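Local atomic coordinates of lantibiotic dehydratase (Microbispora corallina, PDB entry 5EHK), a protein that probably uses glutamyl-tRNA to dehydrate serine and threonine residues of the precursor peptide during biosynthesis of the lantibiotic NAI-107. Residues A[129-134]-A[734-739]; A[728-733]-A[760-765]. All blocks are in the same frame, centred on the assembly; numbering follows the deposited sequence.

Contact 1. Residues A[129-134]-A[734-739]; sequences LLRYDI and QRLLLD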
loop_
_atom_site.group_PDB
_atom_site.type_symbol
_atom_site.label_atom_id
_atom_site.label_comp_id
_atom_site.label_asym_id
_atom_site.label_seq_id
_atom_site.Cartn_x
_atom_site.Cartn_y
_atom_site.Cartn_z
ATOM N N LEU A 129 37.113 -15.707 -21.574
ATOM C CA LEU A 129 37.560 -15.399 -22.925
ATOM C C LEU A 129 36.466 -15.686 -23.938
ATOM O O LEU A 129 36.268 -14.923 -24.886
ATOM C CB LEU A 129 38.775 -16.235 -23.288
ATOM C CG LEU A 129 39.230 -15.918 -24.704
ATOM C CD1 LEU A 129 40.139 -14.692 -24.711
ATOM C CD2 LEU A 129 39.890 -17.122 -25.346
ATOM N N LEU A 130 35.728 -16.765 -23.698
ATOM C CA LEU A 130 34.638 -17.166 -24.575
ATOM C C LEU A 130 33.554 -16.105 -24.608
ATOM O O LEU A 130 32.963 -15.858 -25.650
ATOM C CB LEU A 130 34.059 -18.510 -24.132
ATOM C CG LEU A 130 32.931 -19.108 -24.970
ATOM C CD1 LEU A 130 33.372 -19.298 -26.406
ATOM C CD2 LEU A 130 32.472 -20.425 -24.358
ATOM N N ARG A 131 33.286 -15.497 -23.457
ATOM C CA ARG A 131 32.308 -14.423 -23.368
ATOM C C ARG A 131 32.739 -13.266 -24.243
ATOM O O ARG A 131 31.915 -12.657 -24.923
ATOM C CB ARG A 131 32.139 -13.962 -21.929
ATOM C CG ARG A 131 31.519 -14.995 -21.035
ATOM C CD ARG A 131 31.495 -14.523 -19.600
ATOM N NE ARG A 131 31.139 -15.628 -18.718
ATOM C CZ ARG A 131 29.887 -16.029 -18.512
ATOM N NH1 ARG A 131 28.878 -15.401 -19.116
ATOM N NH2 ARG A 131 29.644 -17.049 -17.698
ATOM N N TYR A 132 34.027 -12.935 -24.177
ATOM C CA TYR A 132 34.594 -11.845 -24.971
ATOM C C TYR A 132 34.652 -12.143 -26.485
ATOM O O TYR A 132 34.555 -11.231 -27.308
ATOM C CB TYR A 132 35.985 -11.475 -24.444
ATOM C CG TYR A 132 35.981 -10.714 -23.123
ATOM C CD1 TYR A 132 35.172 -9.597 -22.936
ATOM C CD2 TYR A 132 36.771 -11.132 -22.056
ATOM C CE1 TYR A 132 35.165 -8.911 -21.736
ATOM C CE2 TYR A 132 36.771 -10.458 -20.860
ATOM C CZ TYR A 132 35.968 -9.347 -20.704
ATOM O OH TYR A 132 35.970 -8.681 -19.504
ATOM N N ASP A 133 34.816 -13.412 -26.849
ATOM C CA ASP A 133 34.883 -13.804 -28.251
ATOM C C ASP A 133 33.488 -13.627 -28.843
ATOM O O ASP A 133 33.286 -12.820 -29.752
ATOM C CB ASP A 133 35.327 -15.277 -28.351
ATOM C CG ASP A 133 35.694 -15.717 -29.783
ATOM O OD1 ASP A 133 35.110 -15.219 -30.775
ATOM O OD2 ASP A 133 36.578 -16.596 -29.905
ATOM N N ILE A 134 32.528 -14.354 -28.275
ATOM C CA ILE A 134 31.128 -14.265 -28.647
ATOM C C ILE A 134 30.676 -12.820 -28.743
ATOM O O ILE A 134 29.973 -12.449 -29.688
ATOM C CB ILE A 134 30.254 -14.978 -27.607
ATOM C CG1 ILE A 134 30.579 -16.467 -27.614
ATOM C CG2 ILE A 134 28.774 -14.763 -27.892
ATOM C CD1 ILE A 134 29.694 -17.289 -26.746
ATOM N N GLN A 734 23.479 -8.797 -19.721
ATOM C CA GLN A 734 23.965 -9.488 -20.929
ATOM C C GLN A 734 22.900 -9.765 -22.000
ATOM O O GLN A 734 21.768 -10.157 -21.713
ATOM C CB GLN A 734 24.716 -10.785 -20.608
ATOM C CG GLN A 734 23.842 -11.939 -20.169
ATOM C CD GLN A 734 23.406 -11.825 -18.726
ATOM O OE1 GLN A 734 23.708 -10.839 -18.045
ATOM N NE2 GLN A 734 22.712 -12.852 -18.237
ATOM N N ARG A 735 23.301 -9.519 -23.239
ATOM C CA ARG A 735 22.698 -10.140 -24.393
ATOM C C ARG A 735 23.737 -11.195 -24.738
ATOM O O ARG A 735 24.931 -10.891 -24.811
ATOM C CB ARG A 735 22.591 -9.116 -25.520
ATOM C CG ARG A 735 21.586 -8.001 -25.264
ATOM C CD ARG A 735 21.738 -6.900 -26.304
ATOM N NE ARG A 735 20.732 -5.845 -26.153
ATOM C CZ ARG A 735 20.796 -4.862 -25.254
ATOM N NH1 ARG A 735 21.816 -4.785 -24.408
ATOM N NH2 ARG A 735 19.836 -3.952 -25.196
ATOM N N LEU A 736 23.310 -12.435 -24.931
ATOM C CA LEU A 736 24.273 -13.500 -25.191
ATOM C C LEU A 736 23.819 -14.471 -26.286
ATOM O O LEU A 736 22.953 -15.321 -26.065
ATOM C CB LEU A 736 24.620 -14.227 -23.900
ATOM C CG LEU A 736 26.049 -14.755 -23.820
ATOM C CD1 LEU A 736 27.024 -13.689 -24.286
ATOM C CD2 LEU A 736 26.383 -15.219 -22.397
ATOM N N LEU A 737 24.402 -14.310 -27.478
ATOM C CA LEU A 737 24.091 -15.153 -28.631
ATOM C C LEU A 737 24.760 -16.493 -28.446
ATOM O O LEU A 737 25.987 -16.598 -28.494
ATOM C CB LEU A 737 24.639 -14.515 -29.912
ATOM C CG LEU A 737 23.858 -14.660 -31.223
ATOM C CD1 LEU A 737 23.018 -15.919 -31.221
ATOM C CD2 LEU A 737 22.986 -13.448 -31.461
ATOM N N LEU A 738 23.952 -17.526 -28.255
ATOM C CA LEU A 738 24.502 -18.850 -27.989
ATOM C C LEU A 738 24.007 -19.844 -29.025
ATOM O O LEU A 738 22.822 -19.870 -29.362
ATOM C CB LEU A 738 24.143 -19.356 -26.582
ATOM C CG LEU A 738 24.577 -18.589 -25.331
ATOM C CD1 LEU A 738 23.942 -19.247 -24.121
ATOM C CD2 LEU A 738 26.099 -18.500 -25.192
ATOM N N ASP A 739 24.931 -20.644 -29.545
ATOM C CA ASP A 739 24.565 -21.804 -30.334
ATOM C C ASP A 739 24.504 -23.041 -29.424
ATOM O O ASP A 739 25.545 -23.508 -28.940
ATOM C CB ASP A 739 25.579 -21.984 -31.466
ATOM C CG ASP A 739 25.074 -22.898 -32.561
ATOM O OD1 ASP A 739 24.533 -23.982 -32.244
ATOM O OD2 ASP A 739 25.170 -22.511 -33.746
#
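The guanidinium of Arg131 is the flat side-chain group of this contact, and Leu736 approaches it obliquely, with CD2 4.1 Å from NH1. The two side chains cross at about a right angle. Beyond the two segments, NH1 forms a salt bridge with Glu752 and NH2 one with Asp751, so two carboxylates grip the group and probably steady its charge. With CG beside the backbone N (chi1 -67°) and the chain extended from CG to NE, the arginine tip comes nearer the strand than its CB does.

The apolar centre of the contact is Ile134, whose two branches both reach the strand near the carbonyl of Leu737. CG2, anti to the backbone N, lies 3.4 Å from the carbonyl O of Leu737, and the same methyl meets Leu736 CD1 at 4.1 Å. The other branch carries CD1 against Leu738 CD2, also 4.1 Å away, the two chains crossing obliquely. This is helix-on-sheet packing within the N-terminal lantibiotic dehydratase family region: residues 129-134 of helix 119-138 cross strand 735-739 almost at right angles (95°), their axes 9.3 Å apart. No hydrogen bond joins the segments. Helix 743-755 completes the apolar patch, with Leu748 touching both Ile134 and Leu738, while His745 adds to the surroundings of Ile134 and Leu749 to those of Leu738.

Contact 2. Residues A[728-733]-A[760-765]; sequences LAVSMD and IAQQVA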
loop_
_atom_site.group_PDB
_atom_site.type_symbol
_atom_site.label_atom_id
_atom_site.label_comp_id
_atom_site.label_asym_id
_atom_site.label_seq_id
_atom_site.Cartn_x
_atom_site.Cartn_y
_atom_site.Cartn_z
ATOM N N LEU A 728 19.140 -16.126 -27.877
ATOM C CA LEU A 728 19.755 -14.994 -27.221
ATOM C C LEU A 728 19.469 -15.180 -25.733
ATOM O O LEU A 728 18.301 -15.313 -25.328
ATOM C CB LEU A 728 19.119 -13.703 -27.724
ATOM C CG LEU A 728 19.805 -12.363 -27.443
ATOM C CD1 LEU A 728 21.228 -12.311 -28.010
ATOM C CD2 LEU A 728 18.960 -11.217 -27.988
ATOM N N ALA A 729 20.532 -15.243 -24.932
ATOM C CA ALA A 729 20.400 -15.331 -23.474
ATOM C C ALA A 729 20.409 -13.923 -22.889
ATOM O O ALA A 729 21.427 -13.227 -22.948
ATOM C CB ALA A 729 21.513 -16.179 -22.872
ATOM N N VAL A 730 19.261 -13.497 -22.370
ATOM C CA VAL A 730 19.069 -12.113 -21.941
ATOM C C VAL A 730 18.925 -11.925 -20.431
ATOM O O VAL A 730 18.111 -12.583 -19.783
ATOM C CB VAL A 730 17.818 -11.481 -22.624
ATOM C CG1 VAL A 730 17.643 -10.024 -22.192
ATOM C CG2 VAL A 730 17.929 -11.564 -24.142
ATOM N N SER A 731 19.714 -11.014 -19.878
ATOM C CA SER A 731 19.432 -10.463 -18.558
ATOM C C SER A 731 19.537 -8.939 -18.607
ATOM O O SER A 731 19.477 -8.341 -19.680
ATOM C CB SER A 731 20.374 -11.021 -17.508
ATOM O OG SER A 731 21.142 -9.978 -16.939
ATOM N N MET A 732 19.690 -8.306 -17.450
ATOM C CA MET A 732 19.861 -6.862 -17.423
ATOM C C MET A 732 21.238 -6.534 -17.973
ATOM O O MET A 732 21.404 -5.586 -18.740
ATOM C CB MET A 732 19.714 -6.325 -16.005
ATOM C CG MET A 732 19.917 -4.814 -15.879
ATOM S SD MET A 732 19.897 -4.236 -14.164
ATOM C CE MET A 732 21.326 -5.108 -13.508
ATOM N N ASP A 733 22.222 -7.337 -17.583
ATOM C CA ASP A 733 23.617 -7.080 -17.947
ATOM C C ASP A 733 24.123 -7.720 -19.254
ATOM O O ASP A 733 25.098 -7.229 -19.832
ATOM C CB ASP A 733 24.550 -7.417 -16.778
ATOM C CG ASP A 733 24.645 -6.284 -15.762
ATOM O OD1 ASP A 733 24.956 -5.140 -16.175
ATOM O OD2 ASP A 733 24.388 -6.529 -14.560
ATOM N N ILE A 760 16.727 -15.451 -19.331
ATOM C CA ILE A 760 15.748 -15.951 -20.280
ATOM C C ILE A 760 16.392 -16.262 -21.629
ATOM O O ILE A 760 17.588 -16.036 -21.829
ATOM C CB ILE A 760 14.617 -14.950 -20.499
ATOM C CG1 ILE A 760 15.176 -13.653 -21.075
ATOM C CG2 ILE A 760 13.877 -14.739 -19.213
ATOM C CD1 ILE A 760 14.123 -12.696 -21.564
ATOM N N ALA A 761 15.598 -16.820 -22.538
ATOM C CA ALA A 761 16.076 -17.125 -23.876
ATOM C C ALA A 761 15.177 -16.481 -24.915
ATOM O O ALA A 761 13.964 -16.714 -24.922
ATOM C CB ALA A 761 16.132 -18.609 -24.080
ATOM N N GLN A 762 15.771 -15.681 -25.797
ATOM C CA GLN A 762 15.014 -15.112 -26.902
ATOM C C GLN A 762 15.347 -15.796 -28.231
ATOM O O GLN A 762 16.509 -16.149 -28.519
ATOM C CB GLN A 762 15.276 -13.617 -27.021
ATOM C CG GLN A 762 14.293 -12.729 -26.275
ATOM C CD GLN A 762 14.667 -11.247 -26.369
ATOM O OE1 GLN A 762 15.313 -10.805 -27.333
ATOM N NE2 GLN A 762 14.299 -10.483 -25.342
ATOM N N GLN A 763 14.309 -15.993 -29.036
ATOM C CA GLN A 763 14.513 -16.398 -30.403
ATOM C C GLN A 763 15.185 -15.251 -31.141
ATOM O O GLN A 763 14.729 -14.106 -31.063
ATOM C CB GLN A 763 13.200 -16.778 -31.076
ATOM C CG GLN A 763 13.404 -17.299 -32.491
ATOM C CD GLN A 763 12.154 -17.925 -33.085
ATOM O OE1 GLN A 763 11.030 -17.438 -32.882
ATOM N NE2 GLN A 763 12.348 -19.005 -33.848
ATOM N N VAL A 764 16.286 -15.575 -31.823
ATOM C CA VAL A 764 17.059 -14.625 -32.614
ATOM C C VAL A 764 16.247 -14.018 -33.761
ATOM O O VAL A 764 15.487 -14.714 -34.438
ATOM C CB VAL A 764 18.285 -15.314 -33.191
ATOM C CG1 VAL A 764 19.120 -14.345 -34.003
ATOM C CG2 VAL A 764 19.100 -15.920 -32.075
ATOM N N ALA A 765 16.429 -12.719 -33.984
ATOM C CA ALA A 765 15.686 -12.009 -35.007
ATOM C C ALA A 765 15.967 -12.631 -36.372
ATOM O O ALA A 765 17.122 -12.713 -36.797
ATOM C CB ALA A 765 16.091 -10.533 -35.006
#
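Four backbone hydrogen bonds zip strand 728-730 to strand 760-763, and they form the tight part of the contact. Leu728 and Gln762 make a hydrogen-bonded pair: Leu728 N gives to Gln762 O at 2.7 Å and Gln762 N to Leu728 O at 2.6 Å, both nearly straight and in the carbonyl plane. The second such pair is longer. Val730 N reaches Ile760 O at 3.1 Å from 44° above the carbonyl plane, whereas the return bond, Ile760 N to Val730 O at 3.2 Å, stays in plane. Between them Ala729 and Ala761 form a non-hydrogen-bonded pair, their small methyls turned to the buried face of the sheet, where Leu736 and Leu738 of the neighbouring strand 735-739 touch Ala729.

The other face, bearing Leu728, Val730, Ile760 and Gln762, is partly open. Here Ile760 CG1, in the crowded position between backbone N and carbonyl carbon (chi1 61°), packs on Val730 CB at 3.8 Å. Gln762 lies alongside Leu728, its OE1 3.7 Å from Leu728 CD2, and its amide end also meets Val730 CG2.

Past Val730 the chain leaves the ladder. Met732 and Asp733 are exposed and poorly ordered, although Ser731 OG accepts from Asp733 N at 2.9 Å in an ST turn. The paired part is a short antiparallel beta ladder of three residue pairs, looser at the Val730-Ile760 end and extended by strand 685-693 beyond strand 760-763.

In the fold
Contacts 1 and 2 are neighbours, their centres 11 Å apart, and their segments alternate along the chain. Strand 726-730 links them: it pairs with 760-763 in contact 2 and, on its other edge, with 735-739 of contact 1, where Leu736 O lies 2.7 Å from Ala729 N, a probable hydrogen bond. Leu728 CD1 also packs 3.7 Å from Leu736 N. Residues 731-734 turn the chain between the two strands of this hairpin, and helix 743-755 leads from 735-739 to 760-763. Contact 1 therefore seats helix 119-138 on the same sheet that contact 2 carries on through strand 760-763 to strand 685-693.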